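TSC1 N-terminal domain (Chaetomium thermophilum, PDB 7A0M) probably binds phosphoinositide lipids of the lysosomal membrane, as part of the TSC complex that regulates mTORC1. Local coordinates at residues Ile223-Leu236 with Ala248-Asp262. Numbering follows the deposited sequence.
Sequences ILQTPLFGNILQSL and ALIALVMLLPFFPGD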
ATOM      1  N   ILE B 223      27.346  -9.890  14.872  1.00 67.08           N
ATOM      2  CA  ILE B 223      27.781  -8.519  14.637  1.00 66.49           C
ATOM      3  C   ILE B 223      27.293  -7.577  15.730  1.00 66.22           C
ATOM      4  O   ILE B 223      27.847  -6.486  15.900  1.00 71.61           O
ATOM      5  CB  ILE B 223      27.314  -8.043  13.245  1.00 55.92           C
ATOM      6  CG1 ILE B 223      28.093  -6.797  12.816  1.00 41.96           C
ATOM      7  CG2 ILE B 223      25.821  -7.766  13.247  1.00 38.80           C
ATOM      8  CD1 ILE B 223      27.702  -6.268  11.461  1.00 40.24           C
ATOM      9  N   LEU B 224      26.261  -7.964  16.477  1.00 62.72           N
ATOM     10  CA  LEU B 224      25.803  -7.119  17.572  1.00 56.00           C
ATOM     11  C   LEU B 224      26.716  -7.229  18.784  1.00 59.54           C
ATOM     12  O   LEU B 224      26.833  -6.271  19.559  1.00 63.40           O
ATOM     13  CB  LEU B 224      24.368  -7.479  17.950  1.00 50.22           C
ATOM     14  CG  LEU B 224      23.345  -7.243  16.840  1.00 52.25           C
ATOM     15  CD1 LEU B 224      21.945  -7.486  17.356  1.00 54.86           C
ATOM     16  CD2 LEU B 224      23.477  -5.834  16.285  1.00 52.67           C
ATOM     17  N   GLN B 225      27.370  -8.379  18.959  1.00 49.57           N
ATOM     18  CA  GLN B 225      28.375  -8.569  19.998  1.00 64.40           C
ATOM     19  C   GLN B 225      29.762  -8.119  19.553  1.00 62.35           C
ATOM     20  O   GLN B 225      30.770  -8.608  20.077  1.00 64.95           O
ATOM     21  CB  GLN B 225      28.390 -10.032  20.444  1.00 68.42           C
ATOM     22  CG  GLN B 225      27.093 -10.458  21.112  1.00 71.29           C
ATOM     23  CD  GLN B 225      27.040 -11.938  21.418  1.00 83.24           C
ATOM     24  OE1 GLN B 225      28.070 -12.597  21.555  1.00 94.45           O
ATOM     25  NE2 GLN B 225      25.829 -12.473  21.528  1.00 89.55           N
ATOM     26  N   THR B 226      29.830  -7.198  18.597  1.00 56.26           N
ATOM     27  CA  THR B 226      31.064  -6.647  18.060  1.00 64.83           C
ATOM     28  C   THR B 226      30.806  -5.182  17.734  1.00 65.47           C
ATOM     29  O   THR B 226      29.664  -4.803  17.441  1.00 75.10           O
ATOM     30  CB  THR B 226      31.544  -7.403  16.805  1.00 68.39           C
ATOM     31  OG1 THR B 226      32.958  -7.244  16.659  1.00 90.19           O
ATOM     32  CG2 THR B 226      30.884  -6.871  15.545  1.00 50.30           C
ATOM     33  N   PRO B 227      31.833  -4.329  17.812  1.00 44.51           N
ATOM     34  CA  PRO B 227      31.619  -2.889  17.586  1.00 47.54           C
ATOM     35  C   PRO B 227      31.319  -2.502  16.145  1.00 59.97           C
ATOM     36  O   PRO B 227      31.102  -1.312  15.882  1.00 59.44           O
ATOM     37  CB  PRO B 227      32.944  -2.264  18.051  1.00 58.43           C
ATOM     38  CG  PRO B 227      33.943  -3.363  17.938  1.00 61.13           C
ATOM     39  CD  PRO B 227      33.203  -4.618  18.271  1.00 48.09           C
ATOM     40  N   LEU B 228      31.297  -3.448  15.203  1.00 58.26           N
ATOM     41  CA  LEU B 228      31.131  -3.084  13.797  1.00 49.56           C
ATOM     42  C   LEU B 228      29.757  -2.481  13.526  1.00 53.02           C
ATOM     43  O   LEU B 228      29.644  -1.505  12.775  1.00 49.84           O
ATOM     44  CB  LEU B 228      31.370  -4.300  12.904  1.00 42.75           C
ATOM     45  CG  LEU B 228      31.254  -4.029  11.402  1.00 48.30           C
ATOM     46  CD1 LEU B 228      32.190  -2.904  10.995  1.00 38.71           C
ATOM     47  CD2 LEU B 228      31.551  -5.286  10.598  1.00 49.69           C
ATOM     48  N   PHE B 229      28.703  -3.053  14.114  1.00 43.49           N
ATOM     49  CA  PHE B 229      27.346  -2.580  13.839  1.00 54.42           C
ATOM     50  C   PHE B 229      27.175  -1.115  14.227  1.00 49.90           C
ATOM     51  O   PHE B 229      26.626  -0.318  13.456  1.00 46.15           O
ATOM     52  CB  PHE B 229      26.327  -3.451  14.574  1.00 57.51           C
ATOM     53  CG  PHE B 229      24.903  -3.173  14.186  1.00 53.66           C
ATOM     54  CD1 PHE B 229      24.414  -3.581  12.956  1.00 40.84           C
ATOM     55  CD2 PHE B 229      24.056  -2.500  15.050  1.00 54.00           C
ATOM     56  CE1 PHE B 229      23.101  -3.322  12.596  1.00 49.30           C
ATOM     57  CE2 PHE B 229      22.746  -2.241  14.698  1.00 46.13           C
ATOM     58  CZ  PHE B 229      22.268  -2.652  13.470  1.00 53.52           C
ATOM     59  N   GLY B 230      27.633  -0.742  15.425  1.00 53.10           N
ATOM     60  CA  GLY B 230      27.530   0.642  15.852  1.00 47.28           C
ATOM     61  C   GLY B 230      28.280   1.610  14.958  1.00 58.03           C
ATOM     62  O   GLY B 230      27.854   2.754  14.780  1.00 68.51           O
ATOM     63  N   ASN B 231      29.399   1.170  14.379  1.00 59.90           N
ATOM     64  CA  ASN B 231      30.170   2.044  13.504  1.00 53.81           C
ATOM     65  C   ASN B 231      29.548   2.158  12.119  1.00 43.75           C
ATOM     66  O   ASN B 231      29.751   3.169  11.435  1.00 39.82           O
ATOM     67  CB  ASN B 231      31.614   1.551  13.404  1.00 53.74           C
ATOM     68  CG  ASN B 231      32.431   1.900  14.632  1.00 56.73           C
ATOM     69  OD1 ASN B 231      32.276   2.978  15.208  1.00 59.76           O
ATOM     70  ND2 ASN B 231      33.305   0.989  15.042  1.00 44.60           N
ATOM     71  N   ILE B 232      28.808   1.137  11.681  1.00 43.76           N
ATOM     72  CA  ILE B 232      27.997   1.275  10.473  1.00 46.40           C
ATOM     73  C   ILE B 232      26.969   2.383  10.659  1.00 48.17           C
ATOM     74  O   ILE B 232      26.817   3.267   9.807  1.00 48.27           O
ATOM     75  CB  ILE B 232      27.321  -0.062  10.122  1.00 43.10           C
ATOM     76  CG1 ILE B 232      28.370  -1.132   9.813  1.00 35.32           C
ATOM     77  CG2 ILE B 232      26.370   0.116   8.945  1.00 45.10           C
ATOM     78  CD1 ILE B 232      27.814  -2.537   9.769  1.00 34.37           C
ATOM     79  N   LEU B 233      26.245   2.347  11.781  1.00 43.27           N
ATOM     80  CA  LEU B 233      25.275   3.395  12.079  1.00 46.51           C
ATOM     81  C   LEU B 233      25.962   4.742  12.270  1.00 54.41           C
ATOM     82  O   LEU B 233      25.410   5.788  11.907  1.00 59.26           O
ATOM     83  CB  LEU B 233      24.474   3.025  13.326  1.00 37.94           C
ATOM     84  CG  LEU B 233      23.756   1.674  13.293  1.00 41.02           C
ATOM     85  CD1 LEU B 233      22.832   1.523  14.493  1.00 47.71           C
ATOM     86  CD2 LEU B 233      22.984   1.491  11.995  1.00 36.03           C
ATOM     87  N   GLN B 234      27.166   4.737  12.846  1.00 51.65           N
ATOM     88  CA  GLN B 234      27.891   5.986  13.058  1.00 51.21           C
ATOM     89  C   GLN B 234      28.295   6.625  11.734  1.00 53.79           C
ATOM     90  O   GLN B 234      28.235   7.852  11.588  1.00 56.60           O
ATOM     91  CB  GLN B 234      29.113   5.730  13.938  1.00 53.37           C
ATOM     92  CG  GLN B 234      29.820   6.978  14.420  1.00 56.88           C
ATOM     93  CD  GLN B 234      30.516   6.769  15.749  1.00 78.87           C
ATOM     94  OE1 GLN B 234      31.140   7.685  16.286  1.00 87.76           O
ATOM     95  NE2 GLN B 234      30.383   5.569  16.306  1.00 84.11           N
ATOM     96  N   SER B 235      28.720   5.813  10.764  1.00 51.48           N
ATOM     97  CA  SER B 235      29.001   6.337   9.431  1.00 52.49           C
ATOM     98  C   SER B 235      27.743   6.910   8.790  1.00 50.45           C
ATOM     99  O   SER B 235      27.787   7.964   8.145  1.00 62.96           O
ATOM    100  CB  SER B 235      29.600   5.242   8.551  1.00 40.25           C
ATOM    101  OG  SER B 235      29.809   5.707   7.227  1.00 48.20           O
ATOM    102  N   LEU B 236      26.609   6.224   8.958  1.00 42.60           N
ATOM    103  CA  LEU B 236      25.355   6.700   8.382  1.00 52.28           C
ATOM    104  C   LEU B 236      24.916   8.027   8.993  1.00 54.21           C
ATOM    105  O   LEU B 236      24.203   8.800   8.344  1.00 46.19           O
ATOM    106  CB  LEU B 236      24.269   5.641   8.570  1.00 53.16           C
ATOM    107  CG  LEU B 236      24.392   4.389   7.699  1.00 50.45           C
ATOM    108  CD1 LEU B 236      23.605   3.238   8.299  1.00 43.66           C
ATOM    109  CD2 LEU B 236      23.917   4.676   6.284  1.00 60.23           C
ATOM    110  N   ALA B 248      27.436   2.018   3.366  1.00 44.97           N
ATOM    111  CA  ALA B 248      27.014   1.655   4.716  1.00 38.79           C
ATOM    112  C   ALA B 248      25.541   1.269   4.752  1.00 42.70           C
ATOM    113  O   ALA B 248      25.150   0.350   5.483  1.00 51.47           O
ATOM    114  CB  ALA B 248      27.288   2.807   5.680  1.00 44.80           C
ATOM    115  N   LEU B 249      24.708   1.957   3.969  1.00 44.00           N
ATOM    116  CA  LEU B 249      23.283   1.649   3.967  1.00 43.70           C
ATOM    117  C   LEU B 249      23.017   0.289   3.332  1.00 32.18           C
ATOM    118  O   LEU B 249      22.159  -0.465   3.805  1.00 44.33           O
ATOM    119  CB  LEU B 249      22.508   2.747   3.239  1.00 39.84           C
ATOM    120  CG  LEU B 249      20.994   2.728   3.456  1.00 47.42           C
ATOM    121  CD1 LEU B 249      20.671   2.922   4.930  1.00 34.37           C
ATOM    122  CD2 LEU B 249      20.316   3.795   2.611  1.00 49.29           C
ATOM    123  N   ILE B 250      23.743  -0.041   2.261  1.00 38.19           N
ATOM    124  CA  ILE B 250      23.593  -1.354   1.641  1.00 49.77           C
ATOM    125  C   ILE B 250      23.974  -2.450   2.627  1.00 44.59           C
ATOM    126  O   ILE B 250      23.286  -3.472   2.739  1.00 42.51           O
ATOM    127  CB  ILE B 250      24.428  -1.441   0.349  1.00 53.66           C
ATOM    128  CG1 ILE B 250      23.850  -0.517  -0.723  1.00 51.96           C
ATOM    129  CG2 ILE B 250      24.485  -2.874  -0.160  1.00 55.36           C
ATOM    130  CD1 ILE B 250      24.666  -0.475  -1.998  1.00 48.34           C
ATOM    131  N   ALA B 251      25.069  -2.250   3.364  1.00 43.41           N
ATOM    132  CA  ALA B 251      25.465  -3.224   4.376  1.00 54.69           C
ATOM    133  C   ALA B 251      24.401  -3.355   5.459  1.00 50.33           C
ATOM    134  O   ALA B 251      24.077  -4.469   5.888  1.00 50.40           O
ATOM    135  CB  ALA B 251      26.809  -2.831   4.988  1.00 46.46           C
ATOM    136  N   LEU B 252      23.844  -2.230   5.911  1.00 51.71           N
ATOM    137  CA  LEU B 252      22.811  -2.277   6.942  1.00 51.14           C
ATOM    138  C   LEU B 252      21.568  -3.011   6.452  1.00 43.09           C
ATOM    139  O   LEU B 252      20.991  -3.823   7.182  1.00 42.94           O
ATOM    140  CB  LEU B 252      22.453  -0.861   7.394  1.00 45.98           C
ATOM    141  CG  LEU B 252      21.378  -0.762   8.480  1.00 38.92           C
ATOM    142  CD1 LEU B 252      21.840  -1.449   9.758  1.00 34.59           C
ATOM    143  CD2 LEU B 252      21.009   0.689   8.752  1.00 38.23           C
ATOM    144  N   VAL B 253      21.140  -2.734   5.217  1.00 40.34           N
ATOM    145  CA  VAL B 253      19.948  -3.382   4.674  1.00 55.36           C
ATOM    146  C   VAL B 253      20.152  -4.890   4.568  1.00 52.81           C
ATOM    147  O   VAL B 253      19.220  -5.674   4.786  1.00 58.78           O
ATOM    148  CB  VAL B 253      19.575  -2.755   3.316  1.00 50.65           C
ATOM    149  CG1 VAL B 253      18.483  -3.560   2.628  1.00 43.19           C
ATOM    150  CG2 VAL B 253      19.123  -1.315   3.507  1.00 53.25           C
HETATM  151  N   MSE B 254      21.369  -5.321   4.247  1.00 57.26           N
HETATM  152  CA  MSE B 254      21.658  -6.745   4.127  1.00 53.55           C
HETATM  153  C   MSE B 254      21.727  -7.432   5.489  1.00 41.29           C
HETATM  154  O   MSE B 254      21.486  -8.632   5.605  1.00 42.36           O
HETATM  155  CB  MSE B 254      22.976  -6.965   3.374  1.00 48.94           C
HETATM  156  CG  MSE B 254      22.968  -6.492   1.927  1.00 50.87           C
HETATM  157 SE   MSE B 254      24.698  -6.706   1.042  1.00 67.56          SE
HETATM  158  CE  MSE B 254      24.734  -8.649   0.903  1.00 61.55           C
ATOM    159  N   LEU B 255      22.055  -6.661   6.527  1.00 43.77           N
ATOM    160  CA  LEU B 255      22.317  -7.252   7.835  1.00 43.37           C
ATOM    161  C   LEU B 255      21.043  -7.431   8.652  1.00 54.11           C
ATOM    162  O   LEU B 255      20.900  -8.427   9.371  1.00 54.53           O
ATOM    163  CB  LEU B 255      23.317  -6.391   8.601  1.00 42.87           C
ATOM    164  CG  LEU B 255      24.790  -6.487   8.202  1.00 49.30           C
ATOM    165  CD1 LEU B 255      25.557  -5.305   8.766  1.00 52.57           C
ATOM    166  CD2 LEU B 255      25.383  -7.791   8.695  1.00 46.77           C
ATOM    167  N   LEU B 256      20.119  -6.474   8.557  1.00 50.20           N
ATOM    168  CA  LEU B 256      18.936  -6.488   9.415  1.00 49.68           C
ATOM    169  C   LEU B 256      18.111  -7.773   9.342  1.00 41.96           C
ATOM    170  O   LEU B 256      17.644  -8.224  10.403  1.00 42.37           O
ATOM    171  CB  LEU B 256      18.061  -5.268   9.099  1.00 44.69           C
ATOM    172  CG  LEU B 256      18.668  -3.909   9.450  1.00 46.14           C
ATOM    173  CD1 LEU B 256      17.710  -2.787   9.086  1.00 46.10           C
ATOM    174  CD2 LEU B 256      19.036  -3.849  10.925  1.00 45.69           C
ATOM    175  N   PRO B 257      17.884  -8.402   8.181  1.00 44.09           N
ATOM    176  CA  PRO B 257      17.090  -9.645   8.176  1.00 45.26           C
ATOM    177  C   PRO B 257      17.714 -10.796   8.957  1.00 52.48           C
ATOM    178  O   PRO B 257      17.031 -11.805   9.173  1.00 54.86           O
ATOM    179  CB  PRO B 257      16.978  -9.988   6.684  1.00 49.48           C
ATOM    180  CG  PRO B 257      17.165  -8.693   5.987  1.00 47.06           C
ATOM    181  CD  PRO B 257      18.163  -7.941   6.808  1.00 41.02           C
ATOM    182  N   PHE B 258      18.973 -10.685   9.381  1.00 53.75           N
ATOM    183  CA  PHE B 258      19.613 -11.742  10.152  1.00 57.44           C
ATOM    184  C   PHE B 258      19.452 -11.575  11.659  1.00 55.49           C
ATOM    185  O   PHE B 258      19.760 -12.510  12.405  1.00 63.63           O
ATOM    186  CB  PHE B 258      21.104 -11.822   9.803  1.00 53.24           C
ATOM    187  CG  PHE B 258      21.376 -12.402   8.444  1.00 51.82           C
ATOM    188  CD1 PHE B 258      21.420 -11.591   7.322  1.00 50.73           C
ATOM    189  CD2 PHE B 258      21.584 -13.763   8.290  1.00 54.40           C
ATOM    190  CE1 PHE B 258      21.669 -12.126   6.070  1.00 55.35           C
ATOM    191  CE2 PHE B 258      21.833 -14.305   7.043  1.00 55.92           C
ATOM    192  CZ  PHE B 258      21.877 -13.485   5.931  1.00 56.39           C
ATOM    193  N   PHE B 259      18.982 -10.418  12.124  1.00 52.08           N
ATOM    194  CA  PHE B 259      18.683 -10.229  13.540  1.00 54.29           C
ATOM    195  C   PHE B 259      17.581  -9.187  13.722  1.00 53.80           C
ATOM    196  O   PHE B 259      17.784  -8.188  14.422  1.00 52.67           O
ATOM    197  CB  PHE B 259      19.944  -9.821  14.310  1.00 44.94           C
ATOM    198  CG  PHE B 259      20.804  -8.813  13.592  1.00 47.88           C
ATOM    199  CD1 PHE B 259      21.775  -9.224  12.693  1.00 48.82           C
ATOM    200  CD2 PHE B 259      20.656  -7.457  13.834  1.00 55.58           C
ATOM    201  CE1 PHE B 259      22.567  -8.301  12.037  1.00 46.91           C
ATOM    202  CE2 PHE B 259      21.447  -6.530  13.183  1.00 48.40           C
ATOM    203  CZ  PHE B 259      22.403  -6.952  12.284  1.00 43.90           C
ATOM    204  N   PRO B 260      16.401  -9.390  13.128  1.00 54.84           N
ATOM    205  CA  PRO B 260      15.376  -8.336  13.177  1.00 50.97           C
ATOM    206  C   PRO B 260      14.782  -8.122  14.559  1.00 45.93           C
ATOM    207  O   PRO B 260      14.347  -7.006  14.865  1.00 56.84           O
ATOM    208  CB  PRO B 260      14.320  -8.837  12.184  1.00 56.96           C
ATOM    209  CG  PRO B 260      14.448 -10.317  12.252  1.00 59.57           C
ATOM    210  CD  PRO B 260      15.906 -10.607  12.459  1.00 53.78           C
ATOM    211  N   GLY B 261      14.745  -9.153  15.402  1.00 56.90           N
ATOM    212  CA  GLY B 261      14.189  -9.017  16.735  1.00 55.66           C
ATOM    213  C   GLY B 261      15.101  -8.384  17.760  1.00 50.73           C
ATOM    214  O   GLY B 261      14.666  -8.142  18.890  1.00 51.47           O
ATOM    215  N   ASP B 262      16.353  -8.113  17.399  1.00 54.19           N
ATOM    216  CA  ASP B 262      17.332  -7.560  18.323  1.00 56.01           C
ATOM    217  C   ASP B 262      17.618  -6.082  18.088  1.00 59.73           C
ATOM    218  O   ASP B 262      18.442  -5.506  18.805  1.00 65.77           O
ATOM    219  CB  ASP B 262      18.638  -8.354  18.232  1.00 62.27           C
ATOM    220  CG  ASP B 262      18.437  -9.837  18.463  1.00 70.12           C
ATOM    221  OD1 ASP B 262      17.804 -10.204  19.475  1.00 77.77           O
ATOM    222  OD2 ASP B 262      18.912 -10.638  17.630  1.00 79.10           O
TER
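F229 and F259 meet as an offset edge-to-face pair. The edge of F259 points to the face of F229, with the planes at 81° and the ring centroids 5.4 Å apart. L224 lies against both rings. Its CG sits over one face of F259, toward the rim, and its CD2 lies over one face of F229, also offset toward the rim. L233 CG lies over the opposite face of F229, toward the rim. I223 reaches F259 from another direction, with CG2 3.5 Å from CE1 of F259. Its CG1 stands anti to the backbone N (chi1 -163°), which carries CD1 to CD1 of L255 at 3.6 Å. The two side chains cross at about a right angle. I232 CD1 touches the same L255 methyl.

Further along, L252 is a knob in a hole made by F229, I232, L233 and L236. Its CD1 reaches CE1 of F229 at 3.6 Å. Its CD2 meets CD1 of L236 at 3.7 Å. A248 lies where the backbones come nearest, and its CB is 3.9 Å from CG of L236.

The axes of segments 228-236 and 248-255 cross at -136° and approach to 9.5 Å. They belong to consecutive helices, 228-238 and 242-255, which form a roughly antiparallel hairpin in the Hamartin family part of an all-helical chain. F206 of helix 199-214 also packs on A248. The contact is almost wholly apolar and buried, so shape fit and exclusion of water should hold it together.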